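Local coordinates for protein subtilase cytotoxin subunit A (Escherichia coli, PDB 2IY9) that cleaves the host endoplasmic reticulum chaperone BiP as the subtilisin-like serine protease subunit of an AB5 toxin, provoking ER stress and cell death, at residues T44-S49 / G105-A110; A219-Y224 / G318-A323; S279-A284 / R299-S304. One frame throughout, in Å; residues are numbered along the deposited sequence.

Contact 1: residues T44-S49 / G105-A110; sequences TPVVVS and GVYPHA
Tyr107 meets Val46 at the edge of its ring: CE2 is 4.4 Å from Val46 CB, which lies near the ring plane. With CG anti to the backbone N (chi1 -169°), the ring reaches from the loop to the beginning of 44-49, and its hydroxyl gets there through a water. Tyr107 OH is 2.7 Å from water 1, which in turn donates to Thr44 O. The Tyr107 side chain also touches Ala284 and Ser287 of helix 271-288.

A type I turn then runs from Tyr107 to Ala110, closed by Ala110 N to Tyr107 O at 3.0 Å. His109 sits inside it and lays its CB 3.6 Å above the plane of the Tyr107 ring, toward the rim. Its carbonyl works across the contact: water 2 donates to His109 O at 2.7 Å and accepts from Val46 N at 2.9 Å.

At Ala110 the backbones come close. Ala110 CA is 3.3 Å from Val46 O, a CA-H...O contact with a bent angle of 129° at the hydrogen. The Ala110 methyl touches Val48, CB to CG2 being 4.4 Å. From here the chain enters strand 111-116, and Leu111 pairs with Val46 and Val48 in the parallel sheet of the subtilase fold.

The polar links here run through water and a weak CH donor, and direct pairing of the two chains is seen from Leu111 on. Two neighbouring strands of the sheet are thus joined through ordered solvent just ahead of their regular pairing, Val46 N to His109 O by water 2 and Tyr107 OH to Thr44 O by water 1, while valines, tyrosine and alanine close the apolar side.

Contact 2: residues A219-Y224 / G318-A323; sequences AALAQY and GRVLNA
This is an apolar contact between side chains, in which Val320 packs against Leu221 and Tyr224 where the end of strand 215-221, the last but one in the parallel sheet, comes near the short strand 319-320. The backbones stay well apart, the nearest CA atoms, those of Leu221 and Val320, being 8.7 Å from each other, and strand 319-320 pairs with 306-307 instead.

Val320 CG1 is shared by both partners. It is 3.6 Å from Leu221 CD1, a methyl that also reaches Val320 CG2 at 4.1 Å, so the leucine tip meets both branches of the valine as the two side chains pass at a slant. From the other direction comes Tyr224, whose OH is 3.7 Å from Val320 CG1. The tyrosine CG sits between its own backbone N and carbonyl carbon (chi1 64°), a placing that points the ring back toward Val320, with Ala222 O lying in the ring plane at its edge.

Water 3 lies in that plane too. Tyr224 OH donates to it at 2.7 Å, and the water donates a hydrogen bond to Leu321 O at 2.8 Å, joining the phenol to 318-323. Leu321 itself packs on Ile249 and Ala251 of strand 249-252. Next comes Asn322, the N-cap of helix 323-331: its OD1 accepts from Lys325 N while ND2 holds Asp306. The A2 domain, which enters the pore of the SubB pentamer, begins at about Asn322.

Chemically, van der Waals contact does most of the joining, and the one polar path is a water whose direction is settled at both ends: the phenol donates to the water, so the buried hydroxyl and the Leu321 carbonyl are both satisfied.

Contact 3: residues S279-A284 / R299-S304; sequences SGVLAA and RTLLES
Thr300 O takes the helical bond from Ser304 N at 3.0 Å and also has Ser304 OG at 2.9 Å, although that hydroxyl proton has a second possible acceptor and its choice is not settled. Leu301, which follows Thr300 in helix 294-304, is the residue that faces the neighbouring helix.

Leu301 carries its side of the contact alone. Its CG is anti to the backbone N (chi1 -174°), which stretches the isobutyl group out from the helix and divides its two methyls between two partners: CD1 lies 4.2 Å from Val281 CG1, and CD2 lies 4.2 Å from Leu282 CD2. The partners belong to helix 271-288, the buried helix of the subtilase fold whose N-terminal end carries Ser272, the inferred charge-relay serine.

Helix 271-288 keeps its regular bonding through the segment, with Ala283 N to Ser279 O at 2.8 Å, and Ser279 OG is bonded to Asn148. Leu282 also rests on Val178 and Ile216 of the parallel sheet. Leu301 reaches that same Ile216, and Leu321 besides.

Helix 271-288 is the common element. Its segment in contact 3 packs against contact 1 on one hand, with Val48 CG2 3.5 Å from Ala283 CB and Val106 CG1 3.4 Å from Gly280 C, and against contact 2 on the other, with Ala323 CB 3.9 Å from Val281 CG2. Leu301 CD1 and Leu321 CD1, 3.8 Å apart, add a second join between contacts 2 and 3. Contacts 1 and 2 both reach the same sheet without touching, their nearest atoms about 6 Å and their centres about 21 Å apart. Contact 1 lies on the strand that ends in Asp52, the inferred charge-relay aspartate, whose side chain is about 10 Å from that of Val48.

Contact 1: residues T44-S49 / G105-A110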
loop_
_atom_site.group_PDB
_atom_site.type_symbol
_atom_site.label_atom_id
_atom_site.label_comp_id
_atom_site.label_asym_id
_atom_site.label_seq_id
_atom_site.Cartn_x
_atom_site.Cartn_y
_atom_site.Cartn_z
ATOM N N THR A 44 -1.798 1.798 20.905
ATOM C CA THR A 44 -2.717 2.540 20.051
ATOM C C THR A 44 -3.118 1.646 18.890
ATOM O O THR A 44 -2.268 1.278 18.073
ATOM C CB THR A 44 -2.068 3.832 19.523
ATOM O OG1 THR A 44 -1.789 4.709 20.626
ATOM C CG2 THR A 44 -2.986 4.536 18.531
ATOM N N PRO A 45 -4.402 1.268 18.827
ATOM C CA PRO A 45 -4.819 0.376 17.750
ATOM C C PRO A 45 -4.711 1.053 16.392
ATOM O O PRO A 45 -5.063 2.226 16.235
ATOM C CB PRO A 45 -6.280 0.057 18.098
ATOM C CG PRO A 45 -6.397 0.396 19.589
ATOM C CD PRO A 45 -5.526 1.597 19.718
ATOM N N VAL A 46 -4.172 0.312 15.435
ATOM C CA VAL A 46 -4.037 0.774 14.066
ATOM C C VAL A 46 -4.597 -0.315 13.186
ATOM O O VAL A 46 -4.141 -1.453 13.253
ATOM C CB VAL A 46 -2.551 1.016 13.689
ATOM C CG1 VAL A 46 -2.413 1.362 12.203
ATOM C CG2 VAL A 46 -1.951 2.128 14.538
ATOM N N VAL A 47 -5.585 0.044 12.372
ATOM C CA VAL A 47 -6.207 -0.874 11.431
ATOM C C VAL A 47 -5.873 -0.395 10.023
ATOM O O VAL A 47 -6.207 0.729 9.640
ATOM C CB VAL A 47 -7.748 -0.922 11.603
ATOM C CG1 VAL A 47 -8.368 -1.899 10.617
ATOM C CG2 VAL A 47 -8.139 -1.281 13.044
ATOM N N VAL A 48 -5.212 -1.253 9.255
ATOM C CA VAL A 48 -4.923 -0.946 7.866
ATOM C C VAL A 48 -6.030 -1.532 6.994
ATOM O O VAL A 48 -6.419 -2.699 7.144
ATOM C CB VAL A 48 -3.548 -1.508 7.437
ATOM C CG1 VAL A 48 -3.286 -1.246 5.942
ATOM C CG2 VAL A 48 -2.430 -0.906 8.300
ATOM N N SER A 49 -6.551 -0.707 6.094
ATOM C CA SER A 49 -7.563 -1.166 5.159
ATOM C C SER A 49 -6.882 -1.948 4.025
ATOM O O SER A 49 -5.910 -1.479 3.436
ATOM C CB SER A 49 -8.357 0.038 4.640
ATOM O OG SER A 49 -9.494 -0.396 3.906
ATOM N N GLY A 105 5.254 -9.644 9.305
ATOM C CA GLY A 105 4.581 -8.416 8.928
ATOM C C GLY A 105 5.439 -7.227 9.312
ATOM O O GLY A 105 6.172 -7.282 10.299
ATOM N N VAL A 106 5.372 -6.167 8.506
ATOM C CA VAL A 106 6.087 -4.929 8.794
ATOM C C VAL A 106 5.682 -4.347 10.147
ATOM O O VAL A 106 6.548 -3.911 10.923
ATOM C CB VAL A 106 5.867 -3.864 7.684
ATOM C CG1 VAL A 106 6.386 -2.487 8.144
ATOM C CG2 VAL A 106 6.550 -4.293 6.410
ATOM N N TYR A 107 4.373 -4.327 10.421
ATOM C CA TYR A 107 3.863 -3.853 11.714
ATOM C C TYR A 107 2.855 -4.873 12.264
ATOM O O TYR A 107 1.643 -4.736 12.075
ATOM C CB TYR A 107 3.274 -2.430 11.617
ATOM C CG TYR A 107 2.969 -1.803 12.978
ATOM C CD1 TYR A 107 3.959 -1.715 13.966
ATOM C CD2 TYR A 107 1.701 -1.297 13.274
ATOM C CE1 TYR A 107 3.697 -1.157 15.221
ATOM C CE2 TYR A 107 1.420 -0.738 14.533
ATOM C CZ TYR A 107 2.424 -0.677 15.496
ATOM O OH TYR A 107 2.166 -0.131 16.724
ATOM N N PRO A 108 3.364 -5.929 12.927
ATOM C CA PRO A 108 2.494 -7.014 13.386
ATOM C C PRO A 108 1.464 -6.626 14.454
ATOM O O PRO A 108 0.546 -7.404 14.706
ATOM C CB PRO A 108 3.479 -8.063 13.918
ATOM C CG PRO A 108 4.716 -7.322 14.207
ATOM C CD PRO A 108 4.785 -6.200 13.225
ATOM N N HIS A 109 1.618 -5.455 15.070
ATOM C CA HIS A 109 0.611 -4.934 16.003
ATOM C C HIS A 109 -0.652 -4.434 15.310
ATOM O O HIS A 109 -1.689 -4.279 15.958
ATOM C CB HIS A 109 1.188 -3.801 16.856
ATOM C CG HIS A 109 2.342 -4.216 17.706
ATOM N ND1 HIS A 109 3.476 -3.441 17.850
ATOM C CD2 HIS A 109 2.547 -5.327 18.452
ATOM C CE1 HIS A 109 4.327 -4.057 18.653
ATOM N NE2 HIS A 109 3.790 -5.205 19.028
ATOM N N ALA A 110 -0.552 -4.145 14.012
ATOM C CA ALA A 110 -1.704 -3.660 13.239
ATOM C C ALA A 110 -2.787 -4.714 13.093
ATOM O O ALA A 110 -2.524 -5.908 13.162
ATOM C CB ALA A 110 -1.266 -3.168 11.852
HETATM O O HOH W 1 -0.403 -0.228 17.463
HETATM O O HOH W 2 -2.980 -2.032 16.559
#

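Contact 2: residues A219-Y224 / G318-A323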
loop_
_atom_site.group_PDB
_atom_site.type_symbol
_atom_site.label_atom_id
_atom_site.label_comp_id
_atom_site.label_asym_id
_atom_site.label_seq_id
_atom_site.Cartn_x
_atom_site.Cartn_y
_atom_site.Cartn_z
ATOM N N ALA A 219 6.355 2.219 -6.468
ATOM C CA ALA A 219 7.063 1.325 -7.406
ATOM C C ALA A 219 7.891 0.263 -6.665
ATOM O O ALA A 219 8.185 0.417 -5.475
ATOM C CB ALA A 219 7.965 2.135 -8.326
ATOM N N ALA A 220 8.313 -0.780 -7.390
ATOM C CA ALA A 220 8.958 -1.959 -6.781
ATOM C C ALA A 220 10.449 -2.048 -7.102
ATOM O O ALA A 220 10.857 -1.912 -8.265
ATOM C CB ALA A 220 8.262 -3.223 -7.232
ATOM N N LEU A 221 11.246 -2.274 -6.060
ATOM C CA LEU A 221 12.701 -2.363 -6.186
ATOM C C LEU A 221 13.174 -3.800 -6.214
ATOM O O LEU A 221 12.586 -4.674 -5.565
ATOM C CB LEU A 221 13.376 -1.665 -5.006
ATOM C CG LEU A 221 13.182 -0.154 -4.903
ATOM C CD1 LEU A 221 13.641 0.359 -3.551
ATOM C CD2 LEU A 221 13.896 0.573 -6.062
ATOM N N ALA A 222 14.265 -4.023 -6.942
ATOM C CA ALA A 222 15.001 -5.288 -6.888
ATOM C C ALA A 222 15.646 -5.452 -5.515
ATOM O O ALA A 222 15.864 -4.475 -4.796
ATOM C CB ALA A 222 16.063 -5.320 -7.977
ATOM N N GLN A 223 15.958 -6.694 -5.162
ATOM C CA GLN A 223 16.614 -6.987 -3.897
ATOM C C GLN A 223 17.926 -6.221 -3.770
ATOM O O GLN A 223 18.709 -6.142 -4.723
ATOM C CB GLN A 223 16.879 -8.488 -3.789
ATOM C CG GLN A 223 17.411 -8.927 -2.435
ATOM C CD GLN A 223 17.341 -10.427 -2.262
ATOM O OE1 GLN A 223 16.538 -11.099 -2.920
ATOM N NE2 GLN A 223 18.171 -10.966 -1.368
ATOM N N TYR A 224 18.140 -5.648 -2.589
ATOM C CA TYR A 224 19.371 -4.963 -2.252
ATOM C C TYR A 224 19.660 -5.075 -0.752
ATOM O O TYR A 224 18.755 -5.328 0.054
ATOM C CB TYR A 224 19.304 -3.486 -2.666
ATOM C CG TYR A 224 18.248 -2.674 -1.927
ATOM C CD1 TYR A 224 18.594 -1.845 -0.865
ATOM C CD2 TYR A 224 16.903 -2.732 -2.313
ATOM C CE1 TYR A 224 17.620 -1.087 -0.192
ATOM C CE2 TYR A 224 15.928 -1.989 -1.655
ATOM C CZ TYR A 224 16.285 -1.169 -0.598
ATOM O OH TYR A 224 15.301 -0.435 0.052
ATOM N N GLY A 318 13.716 10.433 -6.913
ATOM C CA GLY A 318 14.516 9.227 -6.668
ATOM C C GLY A 318 14.297 8.607 -5.297
ATOM O O GLY A 318 15.195 7.958 -4.756
ATOM N N ARG A 319 13.093 8.782 -4.747
ATOM C CA ARG A 319 12.782 8.364 -3.381
ATOM C C ARG A 319 12.720 6.858 -3.151
ATOM O O ARG A 319 11.997 6.123 -3.855
ATOM C CB ARG A 319 11.466 8.978 -2.899
ATOM C CG ARG A 319 11.460 10.477 -2.813
ATOM C CD ARG A 319 10.253 10.946 -2.050
ATOM N NE ARG A 319 9.976 12.353 -2.285
ATOM C CZ ARG A 319 9.066 12.810 -3.138
ATOM N NH1 ARG A 319 8.332 11.967 -3.861
ATOM N NH2 ARG A 319 8.892 14.119 -3.272
ATOM N N VAL A 320 13.452 6.420 -2.127
ATOM C CA VAL A 320 13.450 5.027 -1.699
ATOM C C VAL A 320 13.074 4.951 -0.222
ATOM O O VAL A 320 13.624 5.683 0.622
ATOM C CB VAL A 320 14.814 4.342 -1.975
ATOM C CG1 VAL A 320 14.889 2.957 -1.312
ATOM C CG2 VAL A 320 15.055 4.223 -3.480
ATOM N N LEU A 321 12.127 4.066 0.078
ATOM C CA LEU A 321 11.613 3.861 1.422
ATOM C C LEU A 321 12.722 3.649 2.450
ATOM O O LEU A 321 13.550 2.744 2.308
ATOM C CB LEU A 321 10.660 2.660 1.431
ATOM C CG LEU A 321 10.059 2.289 2.789
ATOM C CD1 LEU A 321 9.160 3.411 3.300
ATOM C CD2 LEU A 321 9.319 0.943 2.739
ATOM N N ASN A 322 12.729 4.504 3.471
ATOM C CA ASN A 322 13.602 4.342 4.629
ATOM C C ASN A 322 12.716 4.359 5.865
ATOM O O ASN A 322 12.273 5.429 6.297
ATOM C CB ASN A 322 14.639 5.472 4.710
ATOM C CG ASN A 322 15.611 5.302 5.873
ATOM O OD1 ASN A 322 15.332 4.585 6.844
ATOM N ND2 ASN A 322 16.766 5.964 5.773
ATOM N N ALA A 323 12.443 3.171 6.397
ATOM C CA ALA A 323 11.531 2.995 7.532
ATOM C C ALA A 323 12.119 3.533 8.820
ATOM O O ALA A 323 11.391 4.098 9.638
ATOM C CB ALA A 323 11.150 1.538 7.699
HETATM O O HOH W 3 16.042 1.531 1.684
#

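Contact 3: residues S279-A284 / R299-S304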
loop_
_atom_site.group_PDB
_atom_site.type_symbol
_atom_site.label_atom_id
_atom_site.label_comp_id
_atom_site.label_asym_id
_atom_site.label_seq_id
_atom_site.Cartn_x
_atom_site.Cartn_y
_atom_site.Cartn_z
ATOM N N SER A 279 2.608 0.538 3.219
ATOM C CA SER A 279 1.457 0.604 4.119
ATOM C C SER A 279 1.800 0.162 5.530
ATOM O O SER A 279 1.315 0.756 6.487
ATOM C CB SER A 279 0.288 -0.237 3.590
ATOM O OG SER A 279 -0.295 0.385 2.460
ATOM N N GLY A 280 2.631 -0.876 5.665
ATOM C CA GLY A 280 3.056 -1.315 7.006
ATOM C C GLY A 280 3.883 -0.263 7.729
ATOM O O GLY A 280 3.754 -0.081 8.942
ATOM N N VAL A 281 4.730 0.437 6.984
ATOM C CA VAL A 281 5.552 1.506 7.562
ATOM C C VAL A 281 4.638 2.661 7.988
ATOM O O VAL A 281 4.754 3.162 9.091
ATOM C CB VAL A 281 6.659 1.987 6.592
ATOM C CG1 VAL A 281 7.430 3.191 7.185
ATOM C CG2 VAL A 281 7.615 0.821 6.249
ATOM N N LEU A 282 3.715 3.060 7.121
ATOM C CA LEU A 282 2.761 4.097 7.495
ATOM C C LEU A 282 1.915 3.684 8.707
ATOM O O LEU A 282 1.639 4.515 9.580
ATOM C CB LEU A 282 1.882 4.496 6.312
ATOM C CG LEU A 282 2.504 5.389 5.235
ATOM C CD1 LEU A 282 1.648 5.283 3.944
ATOM C CD2 LEU A 282 2.619 6.836 5.684
ATOM N N ALA A 283 1.540 2.410 8.780
ATOM C CA ALA A 283 0.804 1.891 9.949
ATOM C C ALA A 283 1.604 2.089 11.238
ATOM O O ALA A 283 1.062 2.554 12.248
ATOM C CB ALA A 283 0.444 0.422 9.762
ATOM N N ALA A 284 2.889 1.738 11.187
ATOM C CA ALA A 284 3.799 1.884 12.315
ATOM C C ALA A 284 3.903 3.342 12.763
ATOM O O ALA A 284 3.854 3.633 13.953
ATOM C CB ALA A 284 5.174 1.331 11.954
ATOM N N ARG A 299 4.117 13.660 4.025
ATOM C CA ARG A 299 5.339 14.466 4.050
ATOM C C ARG A 299 6.490 13.775 4.797
ATOM O O ARG A 299 7.599 13.692 4.283
ATOM C CB ARG A 299 5.058 15.852 4.668
ATOM C CG ARG A 299 6.261 16.791 4.684
ATOM C CD ARG A 299 5.925 18.142 5.333
ATOM N NE ARG A 299 5.561 18.003 6.749
ATOM C CZ ARG A 299 4.344 18.227 7.255
ATOM N NH1 ARG A 299 3.338 18.618 6.479
ATOM N NH2 ARG A 299 4.134 18.070 8.555
ATOM N N THR A 300 6.234 13.279 6.007
ATOM C CA THR A 300 7.301 12.625 6.760
ATOM C C THR A 300 7.822 11.394 6.012
ATOM O O THR A 300 9.028 11.192 5.930
ATOM C CB THR A 300 6.886 12.291 8.203
ATOM O OG1 THR A 300 6.534 13.503 8.883
ATOM C CG2 THR A 300 8.039 11.614 8.959
ATOM N N LEU A 301 6.927 10.594 5.440
ATOM C CA LEU A 301 7.354 9.437 4.640
ATOM C C LEU A 301 8.271 9.843 3.486
ATOM O O LEU A 301 9.351 9.273 3.308
ATOM C CB LEU A 301 6.154 8.672 4.082
ATOM C CG LEU A 301 6.529 7.364 3.357
ATOM C CD1 LEU A 301 6.912 6.269 4.366
ATOM C CD2 LEU A 301 5.380 6.903 2.477
ATOM N N LEU A 302 7.835 10.839 2.719
ATOM C CA LEU A 302 8.568 11.280 1.540
ATOM C C LEU A 302 9.857 12.001 1.873
ATOM O O LEU A 302 10.878 11.737 1.235
ATOM C CB LEU A 302 7.690 12.150 0.641
ATOM C CG LEU A 302 6.401 11.461 0.174
ATOM C CD1 LEU A 302 5.700 12.366 -0.828
ATOM C CD2 LEU A 302 6.665 10.065 -0.420
ATOM N N GLU A 303 9.809 12.910 2.851
ATOM C CA GLU A 303 11.014 13.633 3.272
ATOM C C GLU A 303 12.081 12.704 3.820
ATOM O O GLU A 303 13.270 12.907 3.575
ATOM C CB GLU A 303 10.691 14.712 4.315
ATOM C CG GLU A 303 10.355 16.062 3.697
ATOM C CD GLU A 303 9.910 17.093 4.721
ATOM O OE1 GLU A 303 9.281 18.090 4.309
ATOM O OE2 GLU A 303 10.172 16.903 5.929
ATOM N N SER A 304 11.648 11.694 4.571
ATOM C CA SER A 304 12.565 10.754 5.199
ATOM C C SER A 304 13.137 9.719 4.223
ATOM O O SER A 304 14.121 9.044 4.540
ATOM C CB SER A 304 11.864 10.045 6.359
ATOM O OG SER A 304 10.980 9.068 5.842
#